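Local coordinates for protein geobacter metallireducens SMUG1 (Geobacter metallireducens, PDB 5H9I) that belongs to the uracil DNA glycosylase superfamily and holds xanthine in a pocket of its single-chain alpha/beta fold, at residues M4-L14 with C170-L181; V42-S50 with P128-V137. All coordinates share one frame; numbering follows the deposited sequence.

In the fold
Both contacts meet at strand 135-139, an outer strand of the four-stranded parallel sheet: contact 2 includes its first residues, contact 1 packs on F136, and contact 2 is nested inside the chain loop that contact 1 closes. Contact 1 pairs two antiparallel helices; it is partly buried, with aliphatic side chains inside and a partly exposed arginine that a water joins to the other helix. Contact 2 is more buried and aromatic, built from Y44, F48, F132 and F136 and crossed by one short hydrogen bond, while its far end carries arginines to the pentanoic acid. The two meet at L7, whose CD1 packs on G49 O (3.4 Å) and on the F136 ring.

Contact 1. Residues M4-L14 with C170-L181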
loop_
_atom_site.group_PDB
_atom_site.type_symbol
_atom_site.label_atom_id
_atom_site.label_comp_id
_atom_site.label_asym_id
_atom_site.label_seq_id
_atom_site.Cartn_x
_atom_site.Cartn_y
_atom_site.Cartn_z
ATOM N N MET A 4 10.226 -17.543 -2.239
ATOM C CA MET A 4 9.410 -16.713 -1.414
ATOM C C MET A 4 8.338 -17.587 -0.719
ATOM O O MET A 4 7.342 -17.957 -1.327
ATOM C CB MET A 4 8.801 -15.573 -2.266
ATOM C CG MET A 4 9.902 -14.711 -2.867
ATOM S SD MET A 4 10.644 -13.574 -1.729
ATOM C CE MET A 4 12.386 -13.835 -1.996
ATOM N N THR A 5 8.569 -17.782 0.554
ATOM C CA THR A 5 7.763 -18.613 1.405
ATOM C C THR A 5 6.485 -17.894 1.812
ATOM O O THR A 5 5.458 -18.554 2.212
ATOM C CB THR A 5 8.511 -18.947 2.738
ATOM O OG1 THR A 5 8.942 -17.751 3.412
ATOM C CG2 THR A 5 9.724 -19.856 2.435
ATOM N N GLY A 6 6.512 -16.534 1.755
ATOM C CA GLY A 6 5.335 -15.867 2.229
ATOM C C GLY A 6 5.538 -14.401 1.988
ATOM O O GLY A 6 6.596 -13.948 1.479
ATOM N N LEU A 7 4.511 -13.631 2.294
ATOM C CA LEU A 7 4.637 -12.208 2.174
ATOM C C LEU A 7 5.727 -11.561 2.912
ATOM O O LEU A 7 6.275 -10.538 2.516
ATOM C CB LEU A 7 3.282 -11.549 2.435
ATOM C CG LEU A 7 2.096 -11.850 1.509
ATOM C CD1 LEU A 7 0.821 -11.164 2.036
ATOM C CD2 LEU A 7 2.348 -11.373 0.178
ATOM N N ALA A 8 5.998 -12.079 4.150
ATOM C CA ALA A 8 7.042 -11.393 4.919
ATOM C C ALA A 8 8.409 -11.517 4.244
ATOM O O ALA A 8 9.144 -10.504 4.255
ATOM C CB ALA A 8 7.147 -12.049 6.298
ATOM N N ALA A 9 8.663 -12.661 3.668
ATOM C CA ALA A 9 9.931 -12.843 2.872
ATOM C C ALA A 9 10.008 -11.826 1.727
ATOM O O ALA A 9 11.065 -11.229 1.400
ATOM C CB ALA A 9 10.007 -14.214 2.311
ATOM N N ILE A 10 8.883 -11.662 1.052
ATOM C CA ILE A 10 8.803 -10.725 -0.039
ATOM C C ILE A 10 9.063 -9.298 0.441
ATOM O O ILE A 10 9.781 -8.591 -0.177
ATOM C CB ILE A 10 7.424 -10.820 -0.735
ATOM C CG1 ILE A 10 7.293 -12.185 -1.421
ATOM C CG2 ILE A 10 7.253 -9.713 -1.774
ATOM C CD1 ILE A 10 5.915 -12.552 -1.931
ATOM N N SER A 11 8.461 -8.899 1.557
ATOM C CA SER A 11 8.669 -7.547 2.055
ATOM C C SER A 11 10.133 -7.349 2.507
ATOM O O SER A 11 10.689 -6.308 2.328
ATOM C CB SER A 11 7.666 -7.118 3.199
ATOM O OG SER A 11 6.417 -6.549 2.717
ATOM N N ASP A 12 10.690 -8.368 3.137
ATOM C CA ASP A 12 12.086 -8.248 3.589
ATOM C C ASP A 12 13.034 -8.125 2.394
ATOM O O ASP A 12 13.931 -7.350 2.445
ATOM C CB ASP A 12 12.458 -9.381 4.537
ATOM C CG ASP A 12 11.828 -9.218 5.962
ATOM O OD1 ASP A 12 11.444 -8.132 6.382
ATOM O OD2 ASP A 12 11.733 -10.181 6.650
ATOM N N ALA A 13 12.754 -8.854 1.333
ATOM C CA ALA A 13 13.589 -8.828 0.079
ATOM C C ALA A 13 13.433 -7.455 -0.541
ATOM O O ALA A 13 14.392 -6.828 -0.994
ATOM C CB ALA A 13 13.185 -9.860 -0.857
ATOM N N LEU A 14 12.202 -6.949 -0.639
ATOM C CA LEU A 14 11.984 -5.594 -1.112
ATOM C C LEU A 14 12.778 -4.550 -0.307
ATOM O O LEU A 14 13.365 -3.664 -0.823
ATOM C CB LEU A 14 10.502 -5.285 -1.180
ATOM C CG LEU A 14 10.095 -3.856 -1.605
ATOM C CD1 LEU A 14 10.680 -3.511 -3.000
ATOM C CD2 LEU A 14 8.554 -3.722 -1.573
ATOM N N CYS A 170 10.230 -2.646 -6.982
ATOM C CA CYS A 170 8.800 -2.742 -6.707
ATOM C C CYS A 170 8.069 -3.673 -7.637
ATOM O O CYS A 170 7.184 -4.479 -7.254
ATOM C CB CYS A 170 8.179 -1.349 -6.678
ATOM S SG CYS A 170 8.797 -0.302 -5.333
ATOM N N ASP A 171 8.458 -3.669 -8.935
ATOM C CA ASP A 171 7.845 -4.639 -9.882
ATOM C C ASP A 171 8.124 -6.114 -9.511
ATOM O O ASP A 171 7.254 -6.960 -9.610
ATOM C CB ASP A 171 8.430 -4.398 -11.324
ATOM C CG ASP A 171 7.948 -3.148 -12.020
ATOM O OD1 ASP A 171 7.077 -2.396 -11.525
ATOM O OD2 ASP A 171 8.614 -2.831 -13.111
ATOM N N LEU A 172 9.384 -6.336 -9.106
ATOM C CA LEU A 172 9.757 -7.680 -8.709
ATOM C C LEU A 172 8.928 -8.160 -7.448
ATOM O O LEU A 172 8.396 -9.267 -7.444
ATOM C CB LEU A 172 11.241 -7.758 -8.372
ATOM C CG LEU A 172 11.764 -9.040 -7.675
ATOM C CD1 LEU A 172 11.467 -10.246 -8.545
ATOM C CD2 LEU A 172 13.238 -8.853 -7.389
ATOM N N ALA A 173 8.778 -7.219 -6.498
ATOM C CA ALA A 173 8.014 -7.581 -5.281
ATOM C C ALA A 173 6.561 -7.857 -5.681
ATOM O O ALA A 173 5.901 -8.708 -5.118
ATOM C CB ALA A 173 8.107 -6.482 -4.240
ATOM N N LEU A 174 6.003 -7.058 -6.595
ATOM C CA LEU A 174 4.646 -7.256 -7.002
ATOM C C LEU A 174 4.395 -8.602 -7.735
ATOM O O LEU A 174 3.473 -9.300 -7.484
ATOM C CB LEU A 174 4.104 -6.064 -7.858
ATOM C CG LEU A 174 2.702 -6.115 -8.338
ATOM C CD1 LEU A 174 1.669 -6.334 -7.231
ATOM C CD2 LEU A 174 2.428 -4.813 -9.172
ATOM N N ARG A 175 5.347 -8.903 -8.689
ATOM C CA ARG A 175 5.285 -10.180 -9.297
ATOM C C ARG A 175 5.376 -11.351 -8.271
ATOM O O ARG A 175 4.594 -12.277 -8.392
ATOM C CB ARG A 175 6.385 -10.345 -10.359
ATOM C CG ARG A 175 6.103 -9.583 -11.631
ATOM C CD ARG A 175 7.125 -9.849 -12.668
ATOM N NE ARG A 175 8.415 -9.262 -12.440
ATOM C CZ ARG A 175 8.754 -8.036 -12.853
ATOM N NH1 ARG A 175 7.923 -7.277 -13.511
ATOM N NH2 ARG A 175 9.975 -7.605 -12.567
ATOM N N ARG A 176 6.292 -11.247 -7.298
ATOM C CA ARG A 176 6.380 -12.252 -6.297
ATOM C C ARG A 176 5.058 -12.368 -5.485
ATOM O O ARG A 176 4.622 -13.489 -5.184
ATOM C CB ARG A 176 7.503 -11.927 -5.341
ATOM C CG ARG A 176 8.900 -12.187 -5.945
ATOM C CD ARG A 176 9.945 -11.648 -5.113
ATOM N NE ARG A 176 11.268 -12.200 -5.504
ATOM C CZ ARG A 176 12.412 -11.693 -5.115
ATOM N NH1 ARG A 176 12.554 -10.597 -4.386
ATOM N NH2 ARG A 176 13.514 -12.368 -5.558
ATOM N N THR A 177 4.462 -11.231 -5.187
ATOM C CA THR A 177 3.192 -11.224 -4.444
ATOM C C THR A 177 2.115 -11.961 -5.194
ATOM O O THR A 177 1.290 -12.738 -4.663
ATOM C CB THR A 177 2.813 -9.778 -4.098
ATOM O OG1 THR A 177 3.835 -9.178 -3.327
ATOM C CG2 THR A 177 1.475 -9.768 -3.402
ATOM N N VAL A 178 2.063 -11.691 -6.508
ATOM C CA VAL A 178 1.045 -12.322 -7.344
ATOM C C VAL A 178 1.322 -13.833 -7.515
ATOM O O VAL A 178 0.385 -14.643 -7.507
ATOM C CB VAL A 178 0.949 -11.571 -8.727
ATOM C CG1 VAL A 178 0.179 -12.381 -9.762
ATOM C CG2 VAL A 178 0.315 -10.224 -8.464
ATOM N N VAL A 179 2.574 -14.215 -7.673
ATOM C CA VAL A 179 2.856 -15.653 -7.759
ATOM C C VAL A 179 2.486 -16.352 -6.432
ATOM O O VAL A 179 1.960 -17.458 -6.473
ATOM C CB VAL A 179 4.335 -15.898 -8.084
ATOM C CG1 VAL A 179 4.739 -17.402 -7.876
ATOM C CG2 VAL A 179 4.583 -15.415 -9.531
ATOM N N LEU A 180 2.712 -15.665 -5.276
ATOM C CA LEU A 180 2.310 -16.338 -4.005
ATOM C C LEU A 180 0.804 -16.398 -3.783
ATOM O O LEU A 180 0.235 -17.433 -3.382
ATOM C CB LEU A 180 2.940 -15.576 -2.923
ATOM C CG LEU A 180 2.612 -16.059 -1.439
ATOM C CD1 LEU A 180 3.307 -17.370 -1.204
ATOM C CD2 LEU A 180 2.958 -15.027 -0.429
ATOM N N LEU A 181 0.102 -15.255 -3.979
ATOM C CA LEU A 181 -1.306 -15.158 -3.616
ATOM C C LEU A 181 -2.209 -15.703 -4.658
ATOM O O LEU A 181 -3.338 -16.041 -4.396
ATOM C CB LEU A 181 -1.671 -13.686 -3.279
ATOM C CG LEU A 181 -0.878 -13.090 -2.134
ATOM C CD1 LEU A 181 -1.442 -11.687 -1.975
ATOM C CD2 LEU A 181 -0.995 -13.797 -0.799
HETATM O O HOH W 1 10.556 -8.754 -3.273
#
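I10 of helix 7-19 is a knob in a hole formed by A173, R176, T177 and L180 of helix 160-181, and this antiparallel helix pair (173° between the segment axes, 9.8 Å apart) lies on the parallel sheet of the glycosylase fold. From CB the I10 side chain divides: CG1 runs past CB of R176, and CD1 ends on the backbone O of R176 at 3.6 Å. Its other branch, CG2, is anti to the backbone N (the CG1 branch has chi1 -67°) and faces the A173 carbonyl and T177 OG1. That hydroxyl is itself bonded to A173 O, 2.8 Å away, from the face of the carbonyl opposite T177 N, so the polar part of the hole is satisfied within its own helix. One turn further along helix 160-181, L180 presses CD2 against the start of the first helix, 3.4 Å from L7 N, and also meets CD2 of L7. At the other end of the pair L14 straddles the CB of A173 with both methyls. T177 and L174 touch strand 55-59, and L7 and L181 touch F136 of strand 135-139.

R176, partly exposed, packs its chain against M4. Extended from CG to NE, it carries the guanidinium to the M4 side chain, whose CE lies over the centre of one face, 3.8 Å from CZ. L172 CD2 covers the opposite face nearer the rim. A water at the edge of the guanidinium, in its plane, accepts from R176 NH1 (2.9 Å) and donates to I10 O at 3.2 Å.

Contact 2. Residues V42-S50 with P128-V137; sequences VAYLSRFGS and PERFFARFFV. With LEA (pentanoic acid), chain H.
Y44 OH donates to V137 O over 2.7 Å, a short bond that ties helix 38-48 to strand 135-139 in this glycosylase-family fold. The hydroxyl lies in the carbonyl plane on a lone pair of V137 O, with a C=O...O angle of 125°. With CG anti to the backbone N (chi1 169°), the tyrosine ring extends toward the strand and meets F136 coming from the opposite direction. Their planes are nearly parallel, at 21°, but slid so far apart that the rings barely overlap: Y44 CE2 touches F136 CZ, and the phenolic oxygen sits over the rim of one F136 face. L45 CD2 lies at the edge of that ring, and G49 CA is 3.5 Å from its CE1.

F48 fills the angle between helices 38-48 and 128-132. Its CB stands almost on the normal of the F132 ring, 3.5 Å from the centroid, a CH-pi contact; F131 CD2 covers the opposite face, so F132 is clamped flat. The two phenyl planes are oblique, with F48 CD1 3.3 Å from F132 CD2. Farther out, F48 CE1 reaches P128 CB, while E129 OE2 comes to the edge of the F48 ring.

On the far side R130 NH1 gives the pentanoic acid O1 a nearly straight bond of 2.7 Å, and R134 NH2 lies beside its C3. K53 NZ bonds to F48 O, S50 O and F132 O, joining both segments. W118 of helix 112-125 touches Y44 and V137, L84 of helix 77-84 packs on F48 and F132, and strand 55-59 pairs with F136.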
loop_
_atom_site.group_PDB
_atom_site.type_symbol
_atom_site.label_atom_id
_atom_site.label_comp_id
_atom_site.label_asym_id
_atom_site.label_seq_id
_atom_site.Cartn_x
_atom_site.Cartn_y
_atom_site.Cartn_z
ATOM N N VAL A 42 4.316 -6.865 9.670
ATOM C CA VAL A 42 4.297 -8.318 9.611
ATOM C C VAL A 42 3.052 -8.911 10.250
ATOM O O VAL A 42 2.587 -9.962 9.813
ATOM C CB VAL A 42 5.644 -8.849 10.198
ATOM C CG1 VAL A 42 5.592 -10.358 10.325
ATOM C CG2 VAL A 42 6.812 -8.428 9.302
ATOM N N ALA A 43 2.525 -8.303 11.327
ATOM C CA ALA A 43 1.244 -8.693 11.822
ATOM C C ALA A 43 0.145 -8.694 10.736
ATOM O O ALA A 43 -0.616 -9.623 10.604
ATOM C CB ALA A 43 0.819 -7.852 13.050
ATOM N N TYR A 44 0.126 -7.602 9.995
ATOM C CA TYR A 44 -0.908 -7.485 8.953
ATOM C C TYR A 44 -0.645 -8.547 7.870
ATOM O O TYR A 44 -1.576 -9.265 7.470
ATOM C CB TYR A 44 -0.782 -6.075 8.327
ATOM C CG TYR A 44 -1.582 -5.862 7.055
ATOM C CD1 TYR A 44 -2.963 -5.857 7.100
ATOM C CD2 TYR A 44 -0.925 -5.699 5.843
ATOM C CE1 TYR A 44 -3.741 -5.662 5.948
ATOM C CE2 TYR A 44 -1.717 -5.526 4.677
ATOM C CZ TYR A 44 -3.098 -5.528 4.772
ATOM O OH TYR A 44 -3.843 -5.420 3.608
ATOM N N LEU A 45 0.616 -8.745 7.413
ATOM C CA LEU A 45 0.909 -9.748 6.425
ATOM C C LEU A 45 0.544 -11.145 6.907
ATOM O O LEU A 45 -0.054 -11.936 6.177
ATOM C CB LEU A 45 2.357 -9.779 6.029
ATOM C CG LEU A 45 2.915 -8.465 5.483
ATOM C CD1 LEU A 45 4.447 -8.724 5.209
ATOM C CD2 LEU A 45 2.213 -7.932 4.290
ATOM N N SER A 46 0.839 -11.440 8.167
ATOM C CA SER A 46 0.723 -12.802 8.655
ATOM C C SER A 46 -0.700 -13.123 9.039
ATOM O O SER A 46 -1.180 -14.251 8.783
ATOM C CB SER A 46 1.556 -12.944 9.887
ATOM O OG SER A 46 2.956 -12.660 9.643
ATOM N N ARG A 47 -1.429 -12.192 9.589
ATOM C CA ARG A 47 -2.797 -12.418 10.034
ATOM C C ARG A 47 -3.804 -12.412 8.904
ATOM O O ARG A 47 -4.845 -13.086 8.983
ATOM C CB ARG A 47 -3.209 -11.368 11.080
ATOM C CG ARG A 47 -2.418 -11.467 12.361
ATOM C CD ARG A 47 -2.752 -10.384 13.362
ATOM N NE ARG A 47 -1.653 -10.321 14.326
ATOM C CZ ARG A 47 -1.649 -9.533 15.396
ATOM N NH1 ARG A 47 -2.670 -8.806 15.721
ATOM N NH2 ARG A 47 -0.516 -9.502 16.088
ATOM N N PHE A 48 -3.514 -11.597 7.860
ATOM C CA PHE A 48 -4.514 -11.323 6.801
ATOM C C PHE A 48 -4.009 -11.650 5.438
ATOM O O PHE A 48 -4.872 -11.681 4.531
ATOM C CB PHE A 48 -4.914 -9.861 6.912
ATOM C CG PHE A 48 -5.480 -9.554 8.302
ATOM C CD1 PHE A 48 -6.616 -10.135 8.728
ATOM C CD2 PHE A 48 -4.899 -8.598 9.135
ATOM C CE1 PHE A 48 -7.149 -9.890 10.019
ATOM C CE2 PHE A 48 -5.360 -8.358 10.407
ATOM C CZ PHE A 48 -6.503 -8.977 10.835
ATOM N N GLY A 49 -2.765 -11.992 5.239
ATOM C CA GLY A 49 -2.247 -12.193 3.880
ATOM C C GLY A 49 -1.997 -13.641 3.583
ATOM O O GLY A 49 -1.171 -13.887 2.640
ATOM N N SER A 50 -2.661 -14.637 4.226
ATOM C CA SER A 50 -2.456 -15.994 3.814
ATOM C C SER A 50 -2.996 -16.240 2.400
ATOM O O SER A 50 -4.099 -15.856 2.046
ATOM C CB SER A 50 -3.227 -16.901 4.772
ATOM O OG SER A 50 -2.617 -16.822 5.971
ATOM N N PRO A 128 -12.891 -8.820 9.369
ATOM C CA PRO A 128 -11.755 -8.967 8.531
ATOM C C PRO A 128 -11.718 -10.340 7.834
ATOM O O PRO A 128 -11.318 -10.442 6.653
ATOM C CB PRO A 128 -10.575 -8.783 9.541
ATOM C CG PRO A 128 -11.082 -7.819 10.502
ATOM C CD PRO A 128 -12.502 -8.337 10.703
ATOM N N GLU A 129 -12.088 -11.394 8.531
ATOM C CA GLU A 129 -12.016 -12.731 7.953
ATOM C C GLU A 129 -12.915 -12.867 6.688
ATOM O O GLU A 129 -12.485 -13.561 5.738
ATOM C CB GLU A 129 -12.400 -13.802 8.989
ATOM C CG GLU A 129 -11.239 -14.061 9.942
ATOM C CD GLU A 129 -10.795 -12.898 10.728
ATOM O OE1 GLU A 129 -11.632 -12.207 11.360
ATOM O OE2 GLU A 129 -9.555 -12.585 10.737
ATOM N N ARG A 130 -14.055 -12.226 6.651
ATOM C CA ARG A 130 -14.843 -12.302 5.403
ATOM C C ARG A 130 -14.193 -11.590 4.221
ATOM O O ARG A 130 -14.330 -12.076 3.092
ATOM C CB ARG A 130 -16.207 -11.811 5.621
ATOM C CG ARG A 130 -17.013 -12.652 6.613
ATOM C CD ARG A 130 -18.500 -12.345 6.666
ATOM N NE ARG A 130 -19.092 -12.759 5.362
ATOM C CZ ARG A 130 -19.433 -12.014 4.296
ATOM N NH1 ARG A 130 -19.270 -10.713 4.218
ATOM N NH2 ARG A 130 -20.044 -12.658 3.284
ATOM N N PHE A 131 -13.441 -10.519 4.495
ATOM C CA PHE A 131 -12.668 -9.816 3.448
ATOM C C PHE A 131 -11.481 -10.549 2.982
ATOM O O PHE A 131 -11.287 -10.866 1.832
ATOM C CB PHE A 131 -12.370 -8.359 3.913
ATOM C CG PHE A 131 -11.635 -7.586 2.919
ATOM C CD1 PHE A 131 -12.253 -7.168 1.741
ATOM C CD2 PHE A 131 -10.316 -7.232 3.129
ATOM C CE1 PHE A 131 -11.483 -6.430 0.835
ATOM C CE2 PHE A 131 -9.620 -6.489 2.259
ATOM C CZ PHE A 131 -10.207 -6.039 1.079
ATOM N N PHE A 132 -10.620 -10.915 3.953
ATOM C CA PHE A 132 -9.351 -11.475 3.622
ATOM C C PHE A 132 -9.447 -12.905 3.180
ATOM O O PHE A 132 -8.467 -13.475 2.657
ATOM C CB PHE A 132 -8.322 -11.278 4.751
ATOM C CG PHE A 132 -7.968 -9.796 5.011
ATOM C CD1 PHE A 132 -7.186 -9.146 4.100
ATOM C CD2 PHE A 132 -8.414 -9.144 6.128
ATOM C CE1 PHE A 132 -6.843 -7.820 4.324
ATOM C CE2 PHE A 132 -8.104 -7.808 6.357
ATOM C CZ PHE A 132 -7.294 -7.212 5.444
ATOM N N ALA A 133 -10.621 -13.511 3.336
ATOM C CA ALA A 133 -10.818 -14.821 2.710
ATOM C C ALA A 133 -10.535 -14.734 1.230
ATOM O O ALA A 133 -10.037 -15.732 0.645
ATOM C CB ALA A 133 -12.227 -15.260 2.906
ATOM N N ARG A 134 -10.851 -13.624 0.575
ATOM C CA ARG A 134 -10.713 -13.514 -0.872
ATOM C C ARG A 134 -9.864 -12.352 -1.348
ATOM O O ARG A 134 -9.491 -12.333 -2.469
ATOM C CB ARG A 134 -12.081 -13.387 -1.547
ATOM C CG ARG A 134 -13.025 -14.579 -1.486
ATOM C CD ARG A 134 -14.314 -14.190 -2.261
ATOM N NE ARG A 134 -15.310 -13.603 -1.403
ATOM C CZ ARG A 134 -16.143 -12.620 -1.710
ATOM N NH1 ARG A 134 -16.094 -12.031 -2.865
ATOM N NH2 ARG A 134 -17.039 -12.246 -0.801
ATOM N N PHE A 135 -9.614 -11.373 -0.478
ATOM C CA PHE A 135 -8.983 -10.140 -0.884
ATOM C C PHE A 135 -7.673 -9.887 -0.106
ATOM O O PHE A 135 -7.468 -10.403 1.003
ATOM C CB PHE A 135 -9.940 -8.967 -0.636
ATOM C CG PHE A 135 -11.156 -8.970 -1.520
ATOM C CD1 PHE A 135 -12.232 -9.646 -1.145
ATOM C CD2 PHE A 135 -11.112 -8.343 -2.774
ATOM C CE1 PHE A 135 -13.363 -9.656 -1.920
ATOM C CE2 PHE A 135 -12.191 -8.358 -3.579
ATOM C CZ PHE A 135 -13.281 -9.013 -3.179
ATOM N N PHE A 136 -6.846 -9.003 -0.654
ATOM C CA PHE A 136 -5.730 -8.449 0.079
ATOM C C PHE A 136 -5.487 -7.036 -0.393
ATOM O O PHE A 136 -5.866 -6.694 -1.534
ATOM C CB PHE A 136 -4.493 -9.322 -0.005
ATOM C CG PHE A 136 -3.404 -8.959 0.987
ATOM C CD1 PHE A 136 -3.653 -9.097 2.347
ATOM C CD2 PHE A 136 -2.165 -8.560 0.561
ATOM C CE1 PHE A 136 -2.639 -8.774 3.287
ATOM C CE2 PHE A 136 -1.176 -8.262 1.475
ATOM C CZ PHE A 136 -1.424 -8.314 2.843
ATOM N N VAL A 137 -4.773 -6.233 0.387
ATOM C CA VAL A 137 -4.378 -4.868 0.012
ATOM C C VAL A 137 -2.901 -4.664 0.247
ATOM O O VAL A 137 -2.409 -4.944 1.333
ATOM C CB VAL A 137 -5.207 -3.770 0.831
ATOM C CG1 VAL A 137 -4.853 -2.385 0.403
ATOM C CG2 VAL A 137 -6.706 -4.025 0.672
HETATM C C2 LEA H . -19.434 -8.963 1.042
HETATM O O2 LEA H . -19.152 -7.833 0.732
HETATM C C3 LEA H . -19.137 -10.029 0.084
HETATM C C4 LEA H . -20.448 -10.617 -0.245
HETATM C C5 LEA H . -20.704 -11.926 0.426
HETATM C C6 LEA H . -21.945 -12.681 -0.126
HETATM O O1 LEA H . -19.980 -9.221 2.094
#